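Side-chain contacts in phosphoenolpyruvate-protein phosphotransferase (Acinetobacter sp., PDB 3CI6), which probably transfers the phosphoryl group of phosphoenolpyruvate to a histidine of a partner protein, and is represented here by its GAF domain alone: residues 46-51 and 57-62; 79-84 and 115-120. All blocks are in the same frame, centred on the assembly; numbering follows the deposited sequence.

Contact 1. Residues 46-51 and 57-62; sequences SIYLLD and YLLMAS. With P4G (1-ethoxy-2-(2-ethoxyethoxy)ethane), chain F.
Ser46 and Ser62 meet through their hydroxyls, OG to OG at 2.8 Å, and Ser62 OG has a further hydrogen bond with Leu65 N just beyond the strand. The two serines form a non-hydrogen-bonded pair of the antiparallel strands; toward the turn, backbone bonds join the next pairs. Ile47 N donates to Ala61 O at 3.0 Å, while Ile47 O accepts from Met60 N (a selenomethionine) at 2.9 Å with an N-H...O angle of 171°. Two residues, Met60 and Ala61, thus serve one partner, which defines a classic beta bulge and shifts the pairing by one. Beyond it, Leu49 N reaches Leu58 O at 2.9 Å and Leu58 N reaches Leu49 O, also at 2.9 Å. The alternate residues Ser46, Tyr48 and Leu50 turn their backbone bonds to Val133, Val131 and Met129 of strand 127-136, whereas Tyr57 pairs with Leu75 and Leu59 with Gly71.

On the tyrosine-bearing face, Leu59 CD1 stands over the Tyr48 ring, 4.0 Å from its centroid and 20° off the normal, a CH-pi contact displaced toward the rim. The Leu59 side chain leaves with CG opposite the backbone N (chi1 177°), bringing CD1 above that ring. Leu50 sets CB and CG against CE1 of the Tyr57 ring, the side chains crossing at a slant.

The other face is packed against helix 25-40. Here Leu49 CG touches Met60 CG at 3.7 Å, the two side chains crossing at about a right angle. Both approach the bound polyether, as does Leu58, whose CD2 is 3.6 Å from P4G C3. Asp51 OD2 also lies beside the ether but is held by a salt bridge to Arg56 NE and a hydrogen bond from Asn54 ND2. The arrangement is a bulged beta hairpin of the antiparallel GAF-domain sheet, with its turnward end lining the P4G pocket.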
loop_
_atom_site.group_PDB
_atom_site.type_symbol
_atom_site.label_atom_id
_atom_site.label_comp_id
_atom_site.label_asym_id
_atom_site.label_seq_id
_atom_site.Cartn_x
_atom_site.Cartn_y
_atom_site.Cartn_z
ATOM N N SER B 46 4.216 -12.731 10.916
ATOM C CA SER B 46 5.387 -11.984 11.347
ATOM C C SER B 46 5.926 -11.146 10.223
ATOM O O SER B 46 5.760 -11.478 9.054
ATOM C CB SER B 46 6.490 -12.934 11.770
ATOM O OG SER B 46 6.074 -13.894 12.712
ATOM N N ILE B 47 6.666 -10.103 10.588
ATOM C CA ILE B 47 7.331 -9.292 9.584
ATOM C C ILE B 47 8.792 -9.126 9.953
ATOM O O ILE B 47 9.153 -8.855 11.111
ATOM C CB ILE B 47 6.642 -7.936 9.376
ATOM C CG1 ILE B 47 7.284 -7.161 8.224
ATOM C CG2 ILE B 47 6.617 -7.138 10.666
ATOM C CD1 ILE B 47 7.268 -7.855 6.962
ATOM N N TYR B 48 9.630 -9.422 8.971
ATOM C CA TYR B 48 11.075 -9.291 9.086
ATOM C C TYR B 48 11.483 -8.135 8.205
ATOM O O TYR B 48 11.189 -8.108 6.988
ATOM C CB TYR B 48 11.766 -10.606 8.603
ATOM C CG TYR B 48 11.468 -11.802 9.433
ATOM C CD1 TYR B 48 10.329 -12.531 9.173
ATOM C CD2 TYR B 48 12.298 -12.225 10.477
ATOM C CE1 TYR B 48 9.985 -13.638 9.921
ATOM C CE2 TYR B 48 11.938 -13.330 11.221
ATOM C CZ TYR B 48 10.785 -14.017 10.927
ATOM O OH TYR B 48 10.361 -15.148 11.662
ATOM N N LEU B 49 12.221 -7.180 8.744
ATOM C CA LEU B 49 12.672 -6.051 7.942
ATOM C C LEU B 49 14.144 -6.174 7.623
ATOM O O LEU B 49 14.950 -6.640 8.453
ATOM C CB LEU B 49 12.431 -4.709 8.647
ATOM C CG LEU B 49 10.962 -4.338 8.837
ATOM C CD1 LEU B 49 10.930 -2.880 9.311
ATOM C CD2 LEU B 49 10.164 -4.573 7.547
ATOM N N LEU B 50 14.524 -5.821 6.413
ATOM C CA LEU B 50 15.926 -5.841 6.039
ATOM C C LEU B 50 16.651 -4.686 6.747
ATOM O O LEU B 50 16.327 -3.526 6.520
ATOM C CB LEU B 50 16.042 -5.782 4.503
ATOM C CG LEU B 50 17.295 -6.410 3.876
ATOM C CD1 LEU B 50 17.208 -6.447 2.343
ATOM C CD2 LEU B 50 18.518 -5.643 4.378
ATOM N N ASP B 51 17.666 -5.022 7.567
ATOM C CA ASP B 51 18.483 -4.147 8.372
ATOM C C ASP B 51 19.764 -4.021 7.569
ATOM O O ASP B 51 20.639 -4.889 7.615
ATOM C CB ASP B 51 18.711 -4.794 9.733
ATOM C CG ASP B 51 19.643 -3.997 10.600
ATOM O OD1 ASP B 51 20.162 -2.958 10.103
ATOM O OD2 ASP B 51 19.779 -4.386 11.766
ATOM N N TYR B 57 17.999 -9.782 8.027
ATOM C CA TYR B 57 16.570 -9.520 8.278
ATOM C C TYR B 57 16.328 -9.614 9.768
ATOM O O TYR B 57 16.775 -10.597 10.397
ATOM C CB TYR B 57 15.689 -10.527 7.551
ATOM C CG TYR B 57 15.712 -10.423 6.033
ATOM C CD1 TYR B 57 15.013 -9.438 5.381
ATOM C CD2 TYR B 57 16.386 -11.356 5.263
ATOM C CE1 TYR B 57 15.025 -9.335 4.005
ATOM C CE2 TYR B 57 16.381 -11.263 3.888
ATOM C CZ TYR B 57 15.682 -10.266 3.269
ATOM O OH TYR B 57 15.676 -10.154 1.898
ATOM N N LEU B 58 15.631 -8.662 10.347
ATOM C CA LEU B 58 15.329 -8.678 11.772
ATOM C C LEU B 58 13.836 -8.816 11.988
ATOM O O LEU B 58 13.051 -8.108 11.371
ATOM C CB LEU B 58 15.819 -7.390 12.447
ATOM C CG LEU B 58 15.687 -7.268 13.963
ATOM C CD1 LEU B 58 16.544 -8.339 14.686
ATOM C CD2 LEU B 58 16.048 -5.846 14.383
ATOM N N LEU B 59 13.438 -9.715 12.902
ATOM C CA LEU B 59 12.033 -9.860 13.249
ATOM C C LEU B 59 11.583 -8.602 13.968
ATOM O O LEU B 59 12.166 -8.241 14.997
ATOM C CB LEU B 59 11.863 -11.069 14.167
ATOM C CG LEU B 59 10.457 -11.312 14.666
ATOM C CD1 LEU B 59 9.444 -11.600 13.569
ATOM C CD2 LEU B 59 10.501 -12.475 15.669
HETATM N N MSE B 60 10.624 -7.890 13.397
HETATM C CA MSE B 60 10.150 -6.606 13.974
HETATM C C MSE B 60 8.762 -6.569 14.566
HETATM O O MSE B 60 8.429 -5.657 15.359
HETATM C CB MSE B 60 10.262 -5.494 12.925
HETATM C CG MSE B 60 11.629 -5.306 12.392
HETATM SE SE MSE B 60 12.663 -4.288 13.614
HETATM C CE MSE B 60 11.760 -2.531 13.454
ATOM N N ALA B 61 7.962 -7.573 14.222
ATOM C CA ALA B 61 6.633 -7.704 14.808
ATOM C C ALA B 61 6.108 -9.100 14.543
ATOM O O ALA B 61 6.457 -9.706 13.521
ATOM C CB ALA B 61 5.698 -6.671 14.232
ATOM N N SER B 62 5.277 -9.604 15.435
ATOM C CA SER B 62 4.669 -10.911 15.240
ATOM C C SER B 62 3.415 -11.086 16.052
ATOM O O SER B 62 3.340 -10.679 17.218
ATOM C CB SER B 62 5.621 -12.034 15.626
ATOM O OG SER B 62 5.065 -13.315 15.310
HETATM C C8 P4G F . 15.233 2.700 10.824
HETATM C C7 P4G F . 13.825 2.326 10.397
HETATM O O4 P4G F . 13.887 1.204 9.535
HETATM C C6 P4G F . 14.372 0.109 10.265
HETATM C C5 P4G F . 14.415 -1.244 9.614
HETATM O O3 P4G F . 15.179 -2.268 10.325
HETATM C C4 P4G F . 15.614 -1.893 11.597
HETATM C C3 P4G F . 16.352 -3.052 12.136
HETATM O O2 P4G F . 17.147 -2.573 13.209
HETATM C C2 P4G F . 16.340 -2.190 14.303
HETATM C C1 P4G F . 17.152 -1.121 15.027
#

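Contact 2. Residues 79-84 and 115-120; sequences EGLVGL and NSFLGV
Leu81 and Val82 of helix 80-88 meet a single side chain of strand 116-124, that of Phe117. In sequence order, Glu79 and Gly80 precede the contact. Glu79 O accepts from Gly83 N at 2.9 Å and Gly80 O from Leu84 N at 3.0 Å, i to i+4 bonds of helical type, while Glu79 OE1 is held by Gln76 N.

Leu81 carries most of this segment's share of the contact. Its CB sits over one face of the Phe117 ring, 4.0 Å from the centroid and 22° off the normal, so this is a CH-pi contact; the offset runs toward the rim, where CB is 3.7 Å from Phe117 CZ. With chi1 at -66°, Leu81 CG is turned back beside its own N, and CD1 comes to 4.0 Å from Phe117 CG. The two side chains thus run antiparallel alongside each other, the leucine methyl ending near the base of the ring.

Val82 adds a looser flank, its CG2 being 4.4 Å from Phe117 CE2. Val82 also touches Val131 and Val133 of the neighbouring strand, and Phe117 shares Val133. The CB of Phe117 already points toward the helix, and a chi1 of 176° carries the ring onward from the strand.

No hydrogen bond crosses between the segments; the backbone of Leu81 bonds to Ala104 and that of Phe117 to Leu94. Leu118 and Val120, by contrast, pack on helix 144-167. Such apolar packing of a helix on the sheet places helix 80-88 on the face remote from helix 144-167 in this GAF domain.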
loop_
_atom_site.group_PDB
_atom_site.type_symbol
_atom_site.label_atom_id
_atom_site.label_comp_id
_atom_site.label_asym_id
_atom_site.label_seq_id
_atom_site.Cartn_x
_atom_site.Cartn_y
_atom_site.Cartn_z
ATOM N N GLU B 79 19.375 -16.572 3.748
ATOM C CA GLU B 79 19.107 -17.675 4.661
ATOM C C GLU B 79 17.686 -18.173 4.572
ATOM O O GLU B 79 16.740 -17.439 4.898
ATOM C CB GLU B 79 19.423 -17.264 6.106
ATOM C CG GLU B 79 19.245 -18.378 7.100
ATOM C CD GLU B 79 19.764 -18.051 8.494
ATOM O OE1 GLU B 79 20.263 -16.936 8.730
ATOM O OE2 GLU B 79 19.732 -18.964 9.361
ATOM N N GLY B 80 17.548 -19.443 4.171
ATOM C CA GLY B 80 16.285 -20.128 4.293
ATOM C C GLY B 80 15.174 -19.583 3.402
ATOM O O GLY B 80 15.426 -18.894 2.411
ATOM N N LEU B 81 13.943 -19.952 3.729
ATOM C CA LEU B 81 12.801 -19.495 2.924
ATOM C C LEU B 81 12.591 -17.987 2.959
ATOM O O LEU B 81 12.213 -17.398 1.932
ATOM C CB LEU B 81 11.511 -20.224 3.308
ATOM C CG LEU B 81 11.478 -21.717 3.017
ATOM C CD1 LEU B 81 10.323 -22.388 3.779
ATOM C CD2 LEU B 81 11.416 -21.899 1.464
ATOM N N VAL B 82 12.821 -17.333 4.105
ATOM C CA VAL B 82 12.696 -15.883 4.149
ATOM C C VAL B 82 13.727 -15.235 3.218
ATOM O O VAL B 82 13.412 -14.317 2.424
ATOM C CB VAL B 82 12.826 -15.332 5.609
ATOM C CG1 VAL B 82 12.967 -13.827 5.629
ATOM C CG2 VAL B 82 11.659 -15.850 6.501
ATOM N N GLY B 83 14.970 -15.717 3.290
ATOM C CA GLY B 83 15.996 -15.208 2.377
ATOM C C GLY B 83 15.607 -15.420 0.927
ATOM O O GLY B 83 15.873 -14.562 0.075
ATOM N N LEU B 84 14.977 -16.561 0.626
ATOM C CA LEU B 84 14.642 -16.870 -0.751
ATOM C C LEU B 84 13.567 -15.935 -1.289
ATOM O O LEU B 84 13.650 -15.494 -2.436
ATOM C CB LEU B 84 14.174 -18.316 -0.882
ATOM C CG LEU B 84 13.951 -18.846 -2.293
ATOM C CD1 LEU B 84 15.243 -18.923 -3.076
ATOM C CD2 LEU B 84 13.294 -20.227 -2.259
ATOM N N ASN B 115 3.968 -26.311 9.235
ATOM C CA ASN B 115 4.011 -27.025 7.974
ATOM C C ASN B 115 3.391 -26.292 6.814
ATOM O O ASN B 115 3.283 -26.845 5.730
ATOM C CB ASN B 115 3.367 -28.393 8.128
ATOM C CG ASN B 115 4.208 -29.316 8.994
ATOM O OD1 ASN B 115 5.431 -29.368 8.843
ATOM N ND2 ASN B 115 3.581 -29.941 9.957
ATOM N N SER B 116 2.978 -25.043 7.025
ATOM C CA SER B 116 2.611 -24.168 5.915
ATOM C C SER B 116 3.406 -22.863 6.032
ATOM O O SER B 116 3.658 -22.379 7.125
ATOM C CB SER B 116 1.111 -23.877 5.919
ATOM O OG SER B 116 0.818 -22.830 6.827
ATOM N N PHE B 117 3.810 -22.324 4.884
ATOM C CA PHE B 117 4.606 -21.107 4.827
ATOM C C PHE B 117 4.097 -20.275 3.658
ATOM O O PHE B 117 4.042 -20.753 2.540
ATOM C CB PHE B 117 6.071 -21.448 4.559
ATOM C CG PHE B 117 6.969 -20.249 4.395
ATOM C CD1 PHE B 117 7.162 -19.694 3.148
ATOM C CD2 PHE B 117 7.620 -19.668 5.473
ATOM C CE1 PHE B 117 7.984 -18.633 2.970
ATOM C CE2 PHE B 117 8.466 -18.576 5.305
ATOM C CZ PHE B 117 8.621 -18.040 4.061
ATOM N N LEU B 118 3.782 -19.029 3.939
ATOM C CA LEU B 118 3.397 -18.069 2.920
ATOM C C LEU B 118 4.214 -16.811 3.137
ATOM O O LEU B 118 4.014 -16.083 4.108
ATOM C CB LEU B 118 1.898 -17.782 3.006
ATOM C CG LEU B 118 1.327 -16.622 2.210
ATOM C CD1 LEU B 118 1.731 -16.629 0.753
ATOM C CD2 LEU B 118 -0.225 -16.621 2.335
ATOM N N GLY B 119 5.202 -16.606 2.275
ATOM C CA GLY B 119 6.135 -15.453 2.406
ATOM C C GLY B 119 5.905 -14.489 1.260
ATOM O O GLY B 119 5.773 -14.933 0.097
ATOM N N VAL B 120 5.847 -13.194 1.585
ATOM C CA VAL B 120 5.490 -12.169 0.637
ATOM C C VAL B 120 6.555 -11.068 0.731
ATOM O O VAL B 120 6.857 -10.591 1.831
ATOM C CB VAL B 120 4.098 -11.586 0.938
ATOM C CG1 VAL B 120 3.754 -10.573 -0.118
ATOM C CG2 VAL B 120 3.068 -12.695 0.988
#

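Both contacts are buried and reach the same antiparallel sheet, their centres about 13 Å apart. Contact 1 joins two adjacent strands within that sheet, so main-chain hydrogen bonds dominate and side chains serve both faces. Contact 2 sets a helix across one face, and its chemistry is wholly apolar, with a far smaller shared surface (138 against 601 Å²). They abut where Tyr57 CD2 lies 4.2 Å from Val82 CG1, which places helix 80-88 on the tyrosine-bearing face of the hairpin. The polyether instead contacts the opposite hairpin face, with Leu49 and Leu58, and remains about 13 Å from the Val82 side chain.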